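Local coordinates for devB protein (Vibrio cholerae O1 biovar eltor str. N16961, PDB 1Y89) that probably acts on sugar phosphates as a 6-phosphogluconolactonase, opening a lactone ring in the pentose phosphate pathway, although its function has not been established, at residues A[83-86]-A[87-91]; A[101-104]-A[105-108]; A[5-9]-A[10-14]. All coordinates share one frame; numbering follows the deposited sequence.

Contact 1: A[83-86]-A[87-91]; sequences EANA and LLFSK
The ring of Phe-89 folds back over the preceding turn of helix 80-89 and takes the backbone of Ala-84 on one face, with the carbonyl oxygen of Ala-84 3.9 Å above its plane and displaced toward the rim. The methyl CB of Ala-84 meets the far end of the ring at 3.6 Å from Phe-89 CE2, while CA of Asn-85 approaches obliquely. With CG turned away from the carbonyl carbon (chi1 -51°), the ring leans back along the helix. The amide of Asn-85 lies tilted by 37° to this ring, and its OD1 comes within 3.4 Å of Phe-89 CB. On another side of the helix, Glu-83 and Leu-87 run alongside each other, touching through CG and CD1.

The backbone beneath widens into a pi-type turn. Ala-84 O accepts from Leu-88 N at 2.8 Å and from Phe-89 N at 3.1 Å, the two donors arriving from opposite faces of the carbonyl plane. Asn-85 O is also held twice: Ser-90 N bonds to it at 3.0 Å, on a lone pair, and Ser-90 OG donates to it at 2.8 Å, also in the carbonyl plane. Leu-88 and Ala-84 pack against Phe-45 of helix 39-48, and Phe-89 reaches Ile-99.

Near the C-terminal end of the helix, doubled bonding satisfies two carbonyl oxygens, and the Lys-91 chain passes Ala-86 O with CE 3.3 Å away. The positive charge carried by that chain would probably ease the negative end of the helix dipole.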
ATOM      1  N   GLU A  83     -15.259  22.175  11.699  1.00 23.25           N
ATOM      2  CA  GLU A  83     -14.797  22.225  10.303  1.00 24.59           C
ATOM      3  C   GLU A  83     -15.279  21.023   9.429  1.00 23.50           C
ATOM      4  O   GLU A  83     -15.674  21.202   8.265  1.00 22.90           O
ATOM      5  CB  GLU A  83     -13.279  22.404  10.245  1.00 25.37           C
ATOM      6  CG  GLU A  83     -12.740  22.541   8.842  1.00 33.88           C
ATOM      7  CD  GLU A  83     -11.541  23.496   8.778  1.00 42.52           C
ATOM      8  OE1 GLU A  83     -10.431  23.110   9.266  1.00 45.11           O
ATOM      9  OE2 GLU A  83     -11.736  24.628   8.256  1.00 43.44           O
ATOM     10  N   ALA A  84     -15.248  19.813   9.995  1.00 22.31           N
ATOM     11  CA  ALA A  84     -15.810  18.629   9.348  1.00 21.77           C
ATOM     12  C   ALA A  84     -17.282  18.841   9.044  1.00 22.32           C
ATOM     13  O   ALA A  84     -17.771  18.471   7.962  1.00 21.87           O
ATOM     14  CB  ALA A  84     -15.599  17.347  10.234  1.00 22.10           C
ATOM     15  N   ASN A  85     -17.995  19.455   9.986  1.00 21.46           N
ATOM     16  CA  ASN A  85     -19.391  19.726   9.759  1.00 21.88           C
ATOM     17  C   ASN A  85     -19.642  20.785   8.654  1.00 21.64           C
ATOM     18  O   ASN A  85     -20.521  20.600   7.813  1.00 21.37           O
ATOM     19  CB  ASN A  85     -20.090  20.149  11.074  1.00 20.92           C
ATOM     20  CG  ASN A  85     -21.594  20.338  10.884  1.00 23.80           C
ATOM     21  OD1 ASN A  85     -22.302  19.438  10.422  1.00 24.31           O
ATOM     22  ND2 ASN A  85     -22.082  21.499  11.253  1.00 26.79           N
ATOM     23  N   ALA A  86     -18.908  21.893   8.684  1.00 21.21           N
ATOM     24  CA  ALA A  86     -19.053  22.931   7.660  1.00 21.78           C
ATOM     25  C   ALA A  86     -18.733  22.384   6.271  1.00 21.70           C
ATOM     26  O   ALA A  86     -19.475  22.660   5.300  1.00 21.69           O
ATOM     27  CB  ALA A  86     -18.169  24.122   7.981  1.00 23.00           C
ATOM     28  N   LEU A  87     -17.692  21.559   6.173  1.00 20.06           N
ATOM     29  CA  LEU A  87     -17.238  21.108   4.840  1.00 21.31           C
ATOM     30  C   LEU A  87     -17.934  19.847   4.324  1.00 21.41           C
ATOM     31  O   LEU A  87     -18.053  19.654   3.105  1.00 20.12           O
ATOM     32  CB  LEU A  87     -15.715  20.913   4.789  1.00 20.93           C
ATOM     33  CG  LEU A  87     -14.855  22.178   5.030  1.00 21.43           C
ATOM     34  CD1 LEU A  87     -13.357  21.745   5.145  1.00 23.09           C
ATOM     35  CD2 LEU A  87     -15.036  23.227   3.931  1.00 22.71           C
ATOM     36  N   LEU A  88     -18.344  18.984   5.257  1.00 20.41           N
ATOM     37  CA  LEU A  88     -18.900  17.677   4.889  1.00 21.11           C
ATOM     38  C   LEU A  88     -20.279  17.391   5.466  1.00 20.60           C
ATOM     39  O   LEU A  88     -21.266  17.255   4.701  1.00 19.45           O
ATOM     40  CB  LEU A  88     -17.939  16.526   5.261  1.00 20.36           C
ATOM     41  CG  LEU A  88     -18.442  15.092   5.009  1.00 20.93           C
ATOM     42  CD1 LEU A  88     -18.856  14.902   3.493  1.00 18.90           C
ATOM     43  CD2 LEU A  88     -17.369  14.060   5.413  1.00 22.02           C
ATOM     44  N   PHE A  89     -20.368  17.243   6.794  1.00 20.51           N
ATOM     45  CA  PHE A  89     -21.599  16.660   7.348  1.00 21.72           C
ATOM     46  C   PHE A  89     -22.831  17.461   6.959  1.00 22.34           C
ATOM     47  O   PHE A  89     -23.873  16.887   6.662  1.00 22.91           O
ATOM     48  CB  PHE A  89     -21.553  16.494   8.885  1.00 20.91           C
ATOM     49  CG  PHE A  89     -20.328  15.792   9.372  1.00 22.39           C
ATOM     50  CD1 PHE A  89     -19.792  14.718   8.665  1.00 21.10           C
ATOM     51  CD2 PHE A  89     -19.711  16.199  10.557  1.00 24.32           C
ATOM     52  CE1 PHE A  89     -18.655  14.061   9.128  1.00 25.57           C
ATOM     53  CE2 PHE A  89     -18.577  15.561  11.002  1.00 24.02           C
ATOM     54  CZ  PHE A  89     -18.043  14.492  10.280  1.00 22.67           C
ATOM     55  N   SER A  90     -22.714  18.782   6.956  1.00 22.85           N
ATOM     56  CA  SER A  90     -23.846  19.636   6.572  1.00 24.29           C
ATOM     57  C   SER A  90     -24.215  19.528   5.072  1.00 25.65           C
ATOM     58  O   SER A  90     -25.189  20.139   4.623  1.00 25.78           O
ATOM     59  CB  SER A  90     -23.520  21.080   6.914  1.00 24.33           C
ATOM     60  OG  SER A  90     -22.503  21.546   6.057  1.00 22.29           O
ATOM     61  N   LYS A  91     -23.427  18.780   4.298  1.00 26.07           N
ATOM     62  CA  LYS A  91     -23.645  18.677   2.850  1.00 27.42           C
ATOM     63  C   LYS A  91     -24.101  17.283   2.439  1.00 27.89           C
ATOM     64  O   LYS A  91     -24.209  17.000   1.232  1.00 29.33           O
ATOM     65  CB  LYS A  91     -22.355  18.999   2.072  1.00 27.25           C
ATOM     66  CG  LYS A  91     -21.576  20.192   2.559  1.00 27.77           C
ATOM     67  CD  LYS A  91     -22.276  21.455   2.233  1.00 30.88           C
ATOM     68  CE  LYS A  91     -21.473  22.620   2.727  1.00 31.79           C
ATOM     69  NZ  LYS A  91     -22.222  23.865   2.466  1.00 34.95           N
TER

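Contact 2: A[101-104]-A[105-108]; sequences RILG and ENEP
Arg-101 and Glu-105, four residues apart in an irregular loop, form a two-pronged salt bridge whose flat groups lie almost in one plane, 6° apart. The guanidinium meets the carboxylate end-on: Arg-101 NH1 bonds to Glu-105 OE1 at 2.9 Å and NH2 to OE2 at 2.8 Å. Both bonds are nearly straight, and each oxygen uses its syn lone pair. The arginine chain is extended from CG to NE, whereas the glutamate bends at chi2 (-83°), which curls its carboxylate back toward the arginine. One face of the guanidinium is covered by Leu-103, with CD2 3.5 Å above its centre.

Glu-105 itself lies in the reversal of the chain. Leu-103 is the centre of an inverse gamma turn and also begins a type I beta turn, closed by Asn-106 N donating to Leu-103 O at 3.1 Å from above the carbonyl plane. Leu-103 and Asn-106 lie side by side, ND2 of Asn-106 being 3.4 Å from Leu-103 CD1. Two waters donate to Asn-106 O; one also bonds to Leu-103 O and the other to Gly-104 O. Glu-107 then acts as N-cap of helix 108-122, its carboxylate accepting from Gln-109 N and Ala-110 N.

Paired bonds fix the rotation of both charged ends and hold them in one plane, while the leucine over the guanidinium shields one side of the ion pair; the pairing probably keeps both groups ionised.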
ATOM      1  N   ARG A 101     -19.189  13.197  18.070  1.00 22.55           N
ATOM      2  CA  ARG A 101     -18.184  14.221  18.331  1.00 22.70           C
ATOM      3  C   ARG A 101     -17.730  14.241  19.774  1.00 22.15           C
ATOM      4  O   ARG A 101     -18.453  13.799  20.688  1.00 21.03           O
ATOM      5  CB  ARG A 101     -18.616  15.599  17.862  1.00 23.85           C
ATOM      6  CG  ARG A 101     -19.670  16.243  18.709  1.00 24.02           C
ATOM      7  CD  ARG A 101     -19.889  17.695  18.324  1.00 24.08           C
ATOM      8  NE  ARG A 101     -20.962  18.206  19.161  1.00 22.69           N
ATOM      9  CZ  ARG A 101     -20.803  18.980  20.220  1.00 21.66           C
ATOM     10  NH1 ARG A 101     -19.603  19.412  20.566  1.00 22.60           N
ATOM     11  NH2 ARG A 101     -21.866  19.356  20.905  1.00 21.42           N
ATOM     12  N   ILE A 102     -16.533  14.771  19.982  1.00 21.60           N
ATOM     13  CA  ILE A 102     -16.100  15.068  21.339  1.00 21.74           C
ATOM     14  C   ILE A 102     -16.763  16.390  21.728  1.00 21.84           C
ATOM     15  O   ILE A 102     -16.732  17.358  20.938  1.00 22.04           O
ATOM     16  CB  ILE A 102     -14.551  15.149  21.404  1.00 21.63           C
ATOM     17  CG1 ILE A 102     -13.949  13.751  21.113  1.00 21.15           C
ATOM     18  CG2 ILE A 102     -14.066  15.705  22.779  1.00 20.88           C
ATOM     19  CD1 ILE A 102     -12.438  13.715  20.901  1.00 21.48           C
ATOM     20  N   LEU A 103     -17.330  16.448  22.925  1.00 21.23           N
ATOM     21  CA  LEU A 103     -18.028  17.652  23.379  1.00 21.41           C
ATOM     22  C   LEU A 103     -17.011  18.686  23.909  1.00 21.87           C
ATOM     23  O   LEU A 103     -16.745  18.775  25.127  1.00 23.13           O
ATOM     24  CB  LEU A 103     -19.073  17.289  24.454  1.00 20.84           C
ATOM     25  CG  LEU A 103     -20.038  16.166  24.049  1.00 20.23           C
ATOM     26  CD1 LEU A 103     -21.076  15.920  25.205  1.00 20.27           C
ATOM     27  CD2 LEU A 103     -20.780  16.468  22.736  1.00 19.24           C
ATOM     28  N   GLY A 104     -16.461  19.473  22.996  1.00 21.65           N
ATOM     29  CA  GLY A 104     -15.412  20.422  23.335  1.00 22.73           C
ATOM     30  C   GLY A 104     -15.886  21.573  24.224  1.00 22.53           C
ATOM     31  O   GLY A 104     -15.074  22.261  24.830  1.00 23.08           O
ATOM     32  N   GLU A 105     -17.189  21.797  24.286  1.00 22.63           N
ATOM     33  CA  GLU A 105     -17.730  22.881  25.101  1.00 23.10           C
ATOM     34  C   GLU A 105     -17.856  22.485  26.569  1.00 23.48           C
ATOM     35  O   GLU A 105     -18.182  23.317  27.399  1.00 23.16           O
ATOM     36  CB  GLU A 105     -19.096  23.363  24.563  1.00 23.68           C
ATOM     37  CG  GLU A 105     -20.270  22.344  24.665  1.00 22.97           C
ATOM     38  CD  GLU A 105     -20.320  21.325  23.517  1.00 26.56           C
ATOM     39  OE1 GLU A 105     -19.253  20.947  22.942  1.00 24.99           O
ATOM     40  OE2 GLU A 105     -21.440  20.873  23.204  1.00 25.75           O
ATOM     41  N   ASN A 106     -17.614  21.217  26.888  1.00 23.08           N
ATOM     42  CA  ASN A 106     -17.907  20.711  28.219  1.00 23.69           C
ATOM     43  C   ASN A 106     -16.653  20.644  29.065  1.00 23.51           C
ATOM     44  O   ASN A 106     -15.544  20.818  28.549  1.00 22.84           O
ATOM     45  CB  ASN A 106     -18.557  19.327  28.123  1.00 24.19           C
ATOM     46  CG  ASN A 106     -20.022  19.392  27.738  1.00 25.77           C
ATOM     47  OD1 ASN A 106     -20.571  20.471  27.523  1.00 26.45           O
ATOM     48  ND2 ASN A 106     -20.672  18.231  27.684  1.00 26.15           N
ATOM     49  N   GLU A 107     -16.823  20.414  30.363  1.00 22.90           N
ATOM     50  CA  GLU A 107     -15.668  20.251  31.261  1.00 23.04           C
ATOM     51  C   GLU A 107     -14.788  19.107  30.723  1.00 22.75           C
ATOM     52  O   GLU A 107     -15.276  17.969  30.536  1.00 21.73           O
ATOM     53  CB  GLU A 107     -16.139  20.005  32.703  1.00 23.37           C
ATOM     54  CG  GLU A 107     -15.042  20.115  33.749  1.00 25.55           C
ATOM     55  CD  GLU A 107     -14.170  18.858  33.806  1.00 26.69           C
ATOM     56  OE1 GLU A 107     -14.740  17.750  33.951  1.00 26.06           O
ATOM     57  OE2 GLU A 107     -12.922  18.978  33.680  1.00 28.13           O
ATOM     58  N   PRO A 108     -13.506  19.399  30.441  1.00 22.91           N
ATOM     59  CA  PRO A 108     -12.684  18.422  29.677  1.00 22.83           C
ATOM     60  C   PRO A 108     -12.463  17.070  30.315  1.00 22.23           C
ATOM     61  O   PRO A 108     -12.474  16.084  29.596  1.00 21.20           O
ATOM     62  CB  PRO A 108     -11.331  19.135  29.520  1.00 23.07           C
ATOM     63  CG  PRO A 108     -11.698  20.584  29.635  1.00 24.56           C
ATOM     64  CD  PRO A 108     -12.733  20.622  30.729  1.00 22.94           C
TER
HETATM   65  O   HOH W   1     -14.212  19.072  26.614  1.00 21.10           O
HETATM   66  O   HOH W   2     -14.448  23.093  27.476  1.00 25.35           O

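Contact 3: A[5-9]-A[10-14]; sequences KIFPT and ADAVV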
ATOM      1  N   LYS A   5       3.097   5.103   1.197  1.00 23.71           N
ATOM      2  CA  LYS A   5       2.604   5.467  -0.122  1.00 25.13           C
ATOM      3  C   LYS A   5       3.071   6.874  -0.459  1.00 24.99           C
ATOM      4  O   LYS A   5       2.897   7.787   0.343  1.00 24.49           O
ATOM      5  CB  LYS A   5       1.085   5.402  -0.156  1.00 25.23           C
ATOM      6  CG  LYS A   5       0.505   4.062   0.254  1.00 30.07           C
ATOM      7  CD  LYS A   5      -0.985   4.030  -0.056  1.00 36.42           C
ATOM      8  CE  LYS A   5      -1.528   2.622   0.031  1.00 39.85           C
ATOM      9  NZ  LYS A   5      -2.391   2.407  -1.155  1.00 43.05           N
ATOM     10  N   ILE A   6       3.667   7.050  -1.631  1.00 24.21           N
ATOM     11  CA  ILE A   6       4.063   8.395  -2.112  1.00 23.87           C
ATOM     12  C   ILE A   6       3.274   8.676  -3.391  1.00 23.48           C
ATOM     13  O   ILE A   6       3.388   7.940  -4.365  1.00 22.67           O
ATOM     14  CB  ILE A   6       5.590   8.498  -2.355  1.00 24.41           C
ATOM     15  CG1 ILE A   6       6.391   8.092  -1.080  1.00 24.79           C
ATOM     16  CG2 ILE A   6       6.000   9.923  -2.890  1.00 24.29           C
ATOM     17  CD1 ILE A   6       7.882   7.950  -1.331  1.00 25.37           C
ATOM     18  N   PHE A   7       2.444   9.707  -3.332  1.00 22.83           N
ATOM     19  CA  PHE A   7       1.538  10.113  -4.405  1.00 22.66           C
ATOM     20  C   PHE A   7       2.100  11.350  -5.061  1.00 22.67           C
ATOM     21  O   PHE A   7       2.789  12.145  -4.411  1.00 23.22           O
ATOM     22  CB  PHE A   7       0.157  10.479  -3.840  1.00 21.92           C
ATOM     23  CG  PHE A   7      -0.602   9.310  -3.226  1.00 24.50           C
ATOM     24  CD1 PHE A   7      -0.411   8.952  -1.894  1.00 24.49           C
ATOM     25  CD2 PHE A   7      -1.514   8.577  -4.000  1.00 25.68           C
ATOM     26  CE1 PHE A   7      -1.133   7.879  -1.334  1.00 24.90           C
ATOM     27  CE2 PHE A   7      -2.215   7.501  -3.452  1.00 24.34           C
ATOM     28  CZ  PHE A   7      -2.033   7.165  -2.133  1.00 22.90           C
ATOM     29  N   PRO A   8       1.750  11.559  -6.328  1.00 23.50           N
ATOM     30  CA  PRO A   8       2.317  12.694  -7.056  1.00 23.85           C
ATOM     31  C   PRO A   8       1.708  14.059  -6.655  1.00 24.45           C
ATOM     32  O   PRO A   8       2.333  15.087  -6.882  1.00 24.77           O
ATOM     33  CB  PRO A   8       1.997  12.348  -8.518  1.00 24.30           C
ATOM     34  CG  PRO A   8       0.663  11.588  -8.429  1.00 24.06           C
ATOM     35  CD  PRO A   8       0.808  10.752  -7.155  1.00 22.56           C
ATOM     36  N   THR A   9       0.496  14.058  -6.071  1.00 23.71           N
ATOM     37  CA  THR A   9      -0.237  15.299  -5.787  1.00 23.07           C
ATOM     38  C   THR A   9      -1.064  15.077  -4.529  1.00 22.85           C
ATOM     39  O   THR A   9      -1.353  13.919  -4.172  1.00 21.76           O
ATOM     40  CB  THR A   9      -1.238  15.682  -6.916  1.00 22.95           C
ATOM     41  OG1 THR A   9      -2.246  14.680  -6.994  1.00 24.03           O
ATOM     42  CG2 THR A   9      -0.559  15.839  -8.315  1.00 23.65           C
ATOM     43  N   ALA A  10      -1.450  16.169  -3.858  1.00 22.50           N
ATOM     44  CA  ALA A  10      -2.362  16.067  -2.713  1.00 22.58           C
ATOM     45  C   ALA A  10      -3.726  15.535  -3.160  1.00 22.53           C
ATOM     46  O   ALA A  10      -4.383  14.819  -2.400  1.00 20.95           O
ATOM     47  CB  ALA A  10      -2.540  17.434  -2.018  1.00 23.94           C
ATOM     48  N   ASP A  11      -4.176  15.928  -4.365  1.00 21.44           N
ATOM     49  CA  ASP A  11      -5.463  15.411  -4.889  1.00 22.25           C
ATOM     50  C   ASP A  11      -5.468  13.864  -4.910  1.00 21.64           C
ATOM     51  O   ASP A  11      -6.454  13.242  -4.575  1.00 21.57           O
ATOM     52  CB  ASP A  11      -5.747  15.923  -6.319  1.00 21.97           C
ATOM     53  CG  ASP A  11      -6.351  17.347  -6.358  1.00 24.52           C
ATOM     54  OD1 ASP A  11      -6.946  17.812  -5.368  1.00 26.69           O
ATOM     55  OD2 ASP A  11      -6.267  18.003  -7.420  1.00 23.79           O
ATOM     56  N   ALA A  12      -4.354  13.266  -5.336  1.00 21.90           N
ATOM     57  CA  ALA A  12      -4.239  11.801  -5.478  1.00 20.68           C
ATOM     58  C   ALA A  12      -4.273  11.143  -4.125  1.00 20.33           C
ATOM     59  O   ALA A  12      -4.840  10.059  -3.996  1.00 19.81           O
ATOM     60  CB  ALA A  12      -2.932  11.428  -6.180  1.00 20.89           C
ATOM     61  N   VAL A  13      -3.642  11.769  -3.129  1.00 19.82           N
ATOM     62  CA  VAL A  13      -3.730  11.251  -1.733  1.00 20.82           C
ATOM     63  C   VAL A  13      -5.175  11.164  -1.301  1.00 21.11           C
ATOM     64  O   VAL A  13      -5.653  10.127  -0.855  1.00 21.12           O
ATOM     65  CB  VAL A  13      -2.971  12.163  -0.709  1.00 20.04           C
ATOM     66  CG1 VAL A  13      -3.228  11.655   0.704  1.00 21.17           C
ATOM     67  CG2 VAL A  13      -1.438  12.215  -1.012  1.00 19.75           C
ATOM     68  N   VAL A  14      -5.891  12.280  -1.416  1.00 21.09           N
ATOM     69  CA  VAL A  14      -7.256  12.338  -0.884  1.00 22.30           C
ATOM     70  C   VAL A  14      -8.228  11.463  -1.703  1.00 21.72           C
ATOM     71  O   VAL A  14      -9.146  10.885  -1.152  1.00 21.97           O
ATOM     72  CB  VAL A  14      -7.670  13.794  -0.749  1.00 24.06           C
ATOM     73  CG1 VAL A  14      -9.104  13.918  -0.613  1.00 29.80           C
ATOM     74  CG2 VAL A  14      -6.944  14.389   0.517  1.00 23.50           C
TER
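Ala-12 N is gripped from two points of Thr-9, the N-cap of helix 10-25. The hydroxyl OG1 of Thr-9 accepts from it at 3.0 Å, while Thr-9 O takes a weak, bent bond from the same nitrogen. The hydroxyl sits between the backbone N and the carbonyl carbon (chi1 64°), a rotation that swings it over the first turn. Val-13 N also reaches Thr-9 O weakly, at 3.3 Å.

Below the cap, Phe-7 presents a ring face to the helix. Val-13 CA makes a CH-pi contact 4.0 Å from the centroid of the Phe-7 ring, 11° off its normal, and Val-13 CG2 presses on Phe-7 CD1 at 3.5 Å. Ala-12 CB fills the angle between Phe-7 CD2 and Pro-8 CD, 3.9 Å from each.

The chain thus turns from strand 2-7 into helix 10-25, with the last strand residue packed against the first helical turn. Val-13 also touches Tyr-228 of strand 224-230, and Val-14 faces Leu-44 and Leu-47 of helix 39-48. Strand 2-7 pairs with 224-230 within the chain, and at Lys-5 and Ile-6 with an antiparallel strand of the second subunit, continuing the sheet across the dimer.

Along the chain the order is contact 3, contact 1, contact 2. Contact 3 joins strand 2-7, an edge strand of the eight-stranded mixed sheet within this chain, to helix 10-25. Contact 1 lies toward the end of helix 80-89, about 22 Å away between centres, and both pack on helix 39-48, which lies between them as a common neighbour. Contact 2, in the loop from helix 80-89 to helix 108-122, is about 18 Å from contact 1 between centres and leans on strand 62-70. Contacts 2 and 3 lie on opposite sides of the chain's centre, about 33 Å apart between centres. The three lie at different helix ends, and contact 3 alone meets the second subunit.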